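PDB 5EVJ: arsenite methyltransferase from Chlamydomonas reinhardtii, which transfers methyl groups from S-adenosylmethionine to trivalent arsenic, probably giving mono-, di- and trimethylated products. Local coordinates for residues T144-E149 with A156-S161; D164-N169 with S183-V188. The protein carries 15 engineered substitutions. One frame throughout, in Å; residues are numbered along the deposited sequence.

Contact 1 of 2, residues T144-E149 with A156-S161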
loop_
_atom_site.group_PDB
_atom_site.type_symbol
_atom_site.label_atom_id
_atom_site.label_comp_id
_atom_site.label_asym_id
_atom_site.label_seq_id
_atom_site.Cartn_x
_atom_site.Cartn_y
_atom_site.Cartn_z
ATOM N N THR A 144 -8.125 -0.870 16.825
ATOM C CA THR A 144 -9.275 -0.041 16.986
ATOM C C THR A 144 -9.963 -0.208 15.649
ATOM O O THR A 144 -9.367 0.030 14.581
ATOM C CB THR A 144 -8.902 1.452 17.173
ATOM O OG1 THR A 144 -7.935 1.607 18.236
ATOM C CG2 THR A 144 -10.143 2.343 17.465
ATOM N N PHE A 145 -11.200 -0.682 15.688
ATOM C CA PHE A 145 -12.007 -0.734 14.498
ATOM C C PHE A 145 -13.083 0.300 14.592
ATOM O O PHE A 145 -13.748 0.368 15.581
ATOM C CB PHE A 145 -12.606 -2.106 14.410
ATOM C CG PHE A 145 -11.574 -3.157 14.182
ATOM C CD1 PHE A 145 -10.978 -3.302 12.901
ATOM C CD2 PHE A 145 -11.151 -3.953 15.217
ATOM C CE1 PHE A 145 -9.992 -4.245 12.698
ATOM C CE2 PHE A 145 -10.172 -4.910 15.023
ATOM C CZ PHE A 145 -9.608 -5.079 13.756
ATOM N N ILE A 146 -13.235 1.145 13.577
ATOM C CA ILE A 146 -14.332 2.102 13.599
ATOM C C ILE A 146 -15.153 2.011 12.331
ATOM O O ILE A 146 -14.670 1.550 11.289
ATOM C CB ILE A 146 -13.862 3.553 13.865
ATOM C CG1 ILE A 146 -13.063 4.109 12.705
ATOM C CG2 ILE A 146 -12.984 3.622 15.111
ATOM C CD1 ILE A 146 -12.020 5.083 13.188
ATOM N N GLN A 147 -16.387 2.490 12.428
ATOM C CA GLN A 147 -17.335 2.443 11.350
ATOM C C GLN A 147 -17.256 3.711 10.538
ATOM O O GLN A 147 -17.384 4.813 11.072
ATOM C CB GLN A 147 -18.754 2.273 11.908
ATOM C CG GLN A 147 -19.870 2.346 10.867
ATOM C CD GLN A 147 -20.800 1.123 10.910
ATOM O OE1 GLN A 147 -21.049 0.504 9.876
ATOM N NE2 GLN A 147 -21.310 0.765 12.109
ATOM N N GLY A 148 -17.155 3.575 9.218
ATOM C CA GLY A 148 -16.934 4.792 8.422
ATOM C C GLY A 148 -16.934 4.610 6.948
ATOM O O GLY A 148 -17.015 3.508 6.453
ATOM N N GLU A 149 -16.843 5.720 6.237
ATOM C CA GLU A 149 -16.602 5.661 4.830
ATOM C C GLU A 149 -15.170 6.024 4.495
ATOM O O GLU A 149 -14.677 7.125 4.819
ATOM C CB GLU A 149 -17.506 6.603 4.100
ATOM C CG GLU A 149 -18.963 6.164 4.037
ATOM C CD GLU A 149 -19.833 7.343 3.622
ATOM O OE1 GLU A 149 -19.803 8.398 4.313
ATOM O OE2 GLU A 149 -20.513 7.236 2.581
ATOM N N ALA A 156 -14.851 10.301 10.086
ATOM C CA ALA A 156 -14.482 9.286 11.053
ATOM C C ALA A 156 -13.587 9.855 12.173
ATOM O O ALA A 156 -13.160 9.096 13.037
ATOM C CB ALA A 156 -13.783 8.127 10.359
ATOM N N GLY A 157 -13.304 11.160 12.180
ATOM C CA GLY A 157 -12.478 11.723 13.270
ATOM C C GLY A 157 -10.966 11.519 13.118
ATOM O O GLY A 157 -10.221 11.716 14.071
ATOM N N LEU A 158 -10.492 11.135 11.921
ATOM C CA LEU A 158 -9.038 10.905 11.740
ATOM C C LEU A 158 -8.290 12.167 11.356
ATOM O O LEU A 158 -8.558 12.811 10.276
ATOM C CB LEU A 158 -8.777 9.754 10.779
ATOM C CG LEU A 158 -9.512 8.457 11.132
ATOM C CD1 LEU A 158 -9.297 7.348 10.109
ATOM C CD2 LEU A 158 -9.197 7.953 12.555
ATOM N N GLU A 159 -7.345 12.508 12.232
ATOM C CA GLU A 159 -6.600 13.730 12.145
ATOM C C GLU A 159 -5.447 13.657 11.110
ATOM O O GLU A 159 -4.937 12.590 10.781
ATOM C CB GLU A 159 -5.953 14.074 13.513
ATOM C CG GLU A 159 -6.803 13.977 14.800
ATOM C CD GLU A 159 -7.881 15.072 14.917
ATOM O OE1 GLU A 159 -7.841 16.108 14.190
ATOM O OE2 GLU A 159 -8.809 14.910 15.755
ATOM N N ASP A 160 -5.038 14.834 10.661
ATOM C CA ASP A 160 -3.901 15.068 9.812
ATOM C C ASP A 160 -2.697 14.429 10.436
ATOM O O ASP A 160 -2.536 14.485 11.643
ATOM C CB ASP A 160 -3.637 16.572 9.763
ATOM C CG ASP A 160 -4.687 17.309 9.037
ATOM O OD1 ASP A 160 -5.765 16.754 8.753
ATOM O OD2 ASP A 160 -4.461 18.493 8.758
ATOM N N SER A 161 -1.823 13.853 9.597
ATOM C CA SER A 161 -0.544 13.305 10.036
ATOM C C SER A 161 -0.649 12.360 11.200
ATOM O O SER A 161 0.168 12.359 12.067
ATOM C CB SER A 161 0.454 14.438 10.375
ATOM O OG SER A 161 0.410 15.399 9.339
#

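Contact 2 of 2, residues D164-N169 with S183-V188. Engineered in segment 183-188: Ala185 (natural residue Cys).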
loop_
_atom_site.group_PDB
_atom_site.type_symbol
_atom_site.label_atom_id
_atom_site.label_comp_id
_atom_site.label_asym_id
_atom_site.label_seq_id
_atom_site.Cartn_x
_atom_site.Cartn_y
_atom_site.Cartn_z
ATOM N N ASP A 164 1.402 6.422 10.044
ATOM C CA ASP A 164 2.619 6.236 9.277
ATOM C C ASP A 164 2.381 5.494 7.974
ATOM O O ASP A 164 3.078 5.783 7.029
ATOM C CB ASP A 164 3.619 5.471 10.106
ATOM C CG ASP A 164 3.972 6.241 11.393
ATOM O OD1 ASP A 164 4.503 7.382 11.299
ATOM O OD2 ASP A 164 3.711 5.668 12.465
ATOM N N LEU A 165 1.399 4.564 7.946
ATOM C CA LEU A 165 1.100 3.743 6.806
ATOM C C LEU A 165 -0.368 3.802 6.658
ATOM O O LEU A 165 -1.124 3.732 7.688
ATOM C CB LEU A 165 1.421 2.232 7.025
ATOM C CG LEU A 165 2.848 1.751 6.781
ATOM C CD1 LEU A 165 3.280 1.988 5.339
ATOM C CD2 LEU A 165 3.866 2.473 7.708
ATOM N N VAL A 166 -0.807 3.827 5.386
ATOM C CA VAL A 166 -2.206 3.599 5.071
ATOM C C VAL A 166 -2.196 2.423 4.162
ATOM O O VAL A 166 -1.449 2.417 3.198
ATOM C CB VAL A 166 -2.902 4.854 4.438
ATOM C CG1 VAL A 166 -4.281 4.506 3.968
ATOM C CG2 VAL A 166 -3.044 5.969 5.475
ATOM N N ILE A 167 -3.006 1.403 4.461
ATOM C CA ILE A 167 -3.065 0.170 3.668
ATOM C C ILE A 167 -4.511 -0.164 3.283
ATOM O O ILE A 167 -5.479 0.289 3.951
ATOM C CB ILE A 167 -2.388 -1.084 4.328
ATOM C CG1 ILE A 167 -3.338 -1.745 5.338
ATOM C CG2 ILE A 167 -0.949 -0.783 4.820
ATOM C CD1 ILE A 167 -2.683 -2.830 6.218
ATOM N N SER A 168 -4.642 -0.968 2.210
ATOM C CA SER A 168 -5.928 -1.253 1.621
ATOM C C SER A 168 -5.816 -2.472 0.765
ATOM O O SER A 168 -4.774 -2.749 0.197
ATOM C CB SER A 168 -6.392 -0.106 0.728
ATOM O OG SER A 168 -7.797 -0.164 0.561
ATOM N N ASN A 169 -6.922 -3.195 0.614
ATOM C CA ASN A 169 -6.851 -4.419 -0.162
ATOM C C ASN A 169 -8.085 -4.560 -1.042
ATOM O O ASN A 169 -9.146 -5.009 -0.569
ATOM C CB ASN A 169 -6.648 -5.586 0.788
ATOM C CG ASN A 169 -6.255 -6.860 0.073
ATOM O OD1 ASN A 169 -6.455 -6.984 -1.135
ATOM N ND2 ASN A 169 -5.740 -7.845 0.823
ATOM N N SER A 183 -6.968 11.512 -1.472
ATOM C CA SER A 183 -6.546 12.756 -0.810
ATOM C C SER A 183 -6.667 12.682 0.727
ATOM O O SER A 183 -5.869 13.314 1.463
ATOM C CB SER A 183 -7.259 14.002 -1.389
ATOM O OG SER A 183 -8.655 14.013 -1.130
ATOM N N GLU A 184 -7.583 11.838 1.195
ATOM C CA GLU A 184 -7.703 11.598 2.649
ATOM C C GLU A 184 -6.529 10.802 3.206
ATOM O O GLU A 184 -5.930 11.204 4.251
ATOM C CB GLU A 184 -9.073 10.968 3.006
ATOM C CG GLU A 184 -10.150 12.071 2.851
ATOM C CD GLU A 184 -10.154 13.038 4.037
ATOM O OE1 GLU A 184 -9.644 14.224 3.915
ATOM O OE2 GLU A 184 -10.673 12.572 5.109
ATOM N N ALA A 185 -6.188 9.686 2.523
ATOM C CA ALA A 185 -4.929 8.945 2.789
ATOM C C ALA A 185 -3.789 9.921 2.903
ATOM O O ALA A 185 -3.085 9.983 3.932
ATOM C CB ALA A 185 -4.636 7.936 1.696
ATOM N N TYR A 186 -3.691 10.779 1.897
ATOM C CA TYR A 186 -2.625 11.761 1.869
ATOM C C TYR A 186 -2.664 12.677 3.128
ATOM O O TYR A 186 -1.589 13.038 3.680
ATOM C CB TYR A 186 -2.644 12.589 0.579
ATOM C CG TYR A 186 -1.409 13.417 0.440
ATOM C CD1 TYR A 186 -1.302 14.725 1.029
ATOM C CD2 TYR A 186 -0.299 12.897 -0.221
ATOM C CE1 TYR A 186 -0.136 15.496 0.899
ATOM C CE2 TYR A 186 0.863 13.657 -0.376
ATOM C CZ TYR A 186 0.945 14.929 0.202
ATOM O OH TYR A 186 2.145 15.602 0.044
ATOM N N ARG A 187 -3.879 13.058 3.550
ATOM C CA ARG A 187 -4.015 14.022 4.653
ATOM C C ARG A 187 -3.648 13.347 5.971
ATOM O O ARG A 187 -3.005 13.956 6.795
ATOM C CB ARG A 187 -5.452 14.580 4.707
ATOM C CG ARG A 187 -5.747 15.566 5.858
ATOM C CD ARG A 187 -7.273 15.994 5.983
ATOM N NE ARG A 187 -8.161 14.828 6.181
ATOM C CZ ARG A 187 -8.308 14.200 7.353
ATOM N NH1 ARG A 187 -9.100 13.137 7.462
ATOM N NH2 ARG A 187 -7.676 14.650 8.431
ATOM N N VAL A 188 -4.103 12.110 6.190
ATOM C CA VAL A 188 -3.838 11.471 7.475
ATOM C C VAL A 188 -2.396 10.881 7.629
ATOM O O VAL A 188 -1.994 10.494 8.757
ATOM C CB VAL A 188 -4.887 10.381 7.796
ATOM C CG1 VAL A 188 -6.351 10.946 7.732
ATOM C CG2 VAL A 188 -4.670 9.159 6.929
#

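Contact 1 of 2, residues T144-E149 with A156-S161
This is a small apolar surface contact at the edge of the central sheet, where the loop that follows strand 143-147 folds back beside it. Only about 123 Å² is buried, counting both sides. Ile146 packs against Ala156 and Leu158. The closest side-chain approach is methyl to methyl, with Ile146 CD1 4.1 Å from Leu158 CD2. The two side chains run past each other in opposite directions and touch through one methyl each. In Ile146, CG1 sits between the backbone N and the carbonyl carbon (chi1 68°), and CD1 continues from it to the loop. The same methyl also lies 4.2 Å from Ala156 O, a van der Waals approach to the loop backbone. Ala156 also directs its CB at the strand, and much of the buried surface lies between it and Ile146.

In this Rossmann-like methyltransferase domain, strand 143-147 is an edge strand, and the loop of the contact leads back to inner strand 163-169. The edge strand pairs in parallel with strand 110-115, and Ile146 is hydrogen-bonded through its backbone to Gly113 and Asp115. Ile146 and Leu158 both touch Val114 of that strand. Phe145 packs on helices 96-104 and 118-126.

Contact 2 of 2, residues D164-N169 with S183-V188
Val166 meets Ala185 and Val188 in a buried apolar contact between a strand of the central sheet and the last turns of helix 178-188. Val166 spreads its two methyls to two helix residues. Its CG1, anti to the backbone N (chi1 172°), lies 4.1 Å from Ala185 CB. Its CG2 reaches the next turn, 3.9 Å from Val188 CG2. The Val166 and Val188 side chains cross at about a right angle. The backbones come nearest at Val166 and Ala185, whose CA atoms are 6.4 Å apart. Ala185 is an engineered residue, cysteine in the natural protein. All three residues are buried, and what joins the two segments is apolar packing.

The outer part of the helix is more polar. Arg187 and Tyr186 are partly exposed, while Glu184 is buried. Arg187 grips Glu184 side-on in a two-pronged salt bridge. Arg187 NE is 2.8 Å from Glu184 OE1, and Arg187 NH1 is 2.9 Å from Glu184 OE2. Both bonds are nearly straight. The oxygens lie close to the guanidinium plane, but the nitrogens stand about 40° out of the carboxylate plane, so the two flat groups are tilted. Val188 CG1 lies 3.4 Å above the guanidinium plane of Arg187, offset toward its rim. Glu184 OE2 also accepts a bond from Asp154 N.

Strand 163-169, helix 178-188 and parallel strand 193-202 form a beta-alpha-beta crossover, and the contact packs its helix on its first strand. That strand lies between strands 86-90 and 193-202. Val166 also touches Leu88 and Leu90 on one neighbour, and Ala185 touches Met195 on the other. Tyr186 packs on Val237 of helix 227-237.

In the fold
Contact 1 closes before contact 2 opens along the chain, and their centres are about 11 Å apart. Both reach the same seven-stranded sheet, whose order 3-2-1-4-5-7-6 is that of the Rossmann-like class I methyltransferases. Contact 1 lies at one of its two edge strands, 143-147, and contact 2 at the inner strand 163-169. The loop between these strands bridges them. Arg187 NH2, on the helix of contact 2, forms a salt bridge with Asp160 OD1 (2.9 Å) and a probable hydrogen bond with Leu158 O (2.8 Å). The loop of contact 1 is thereby tied to helix 178-188, which packs on inner strand 163-169.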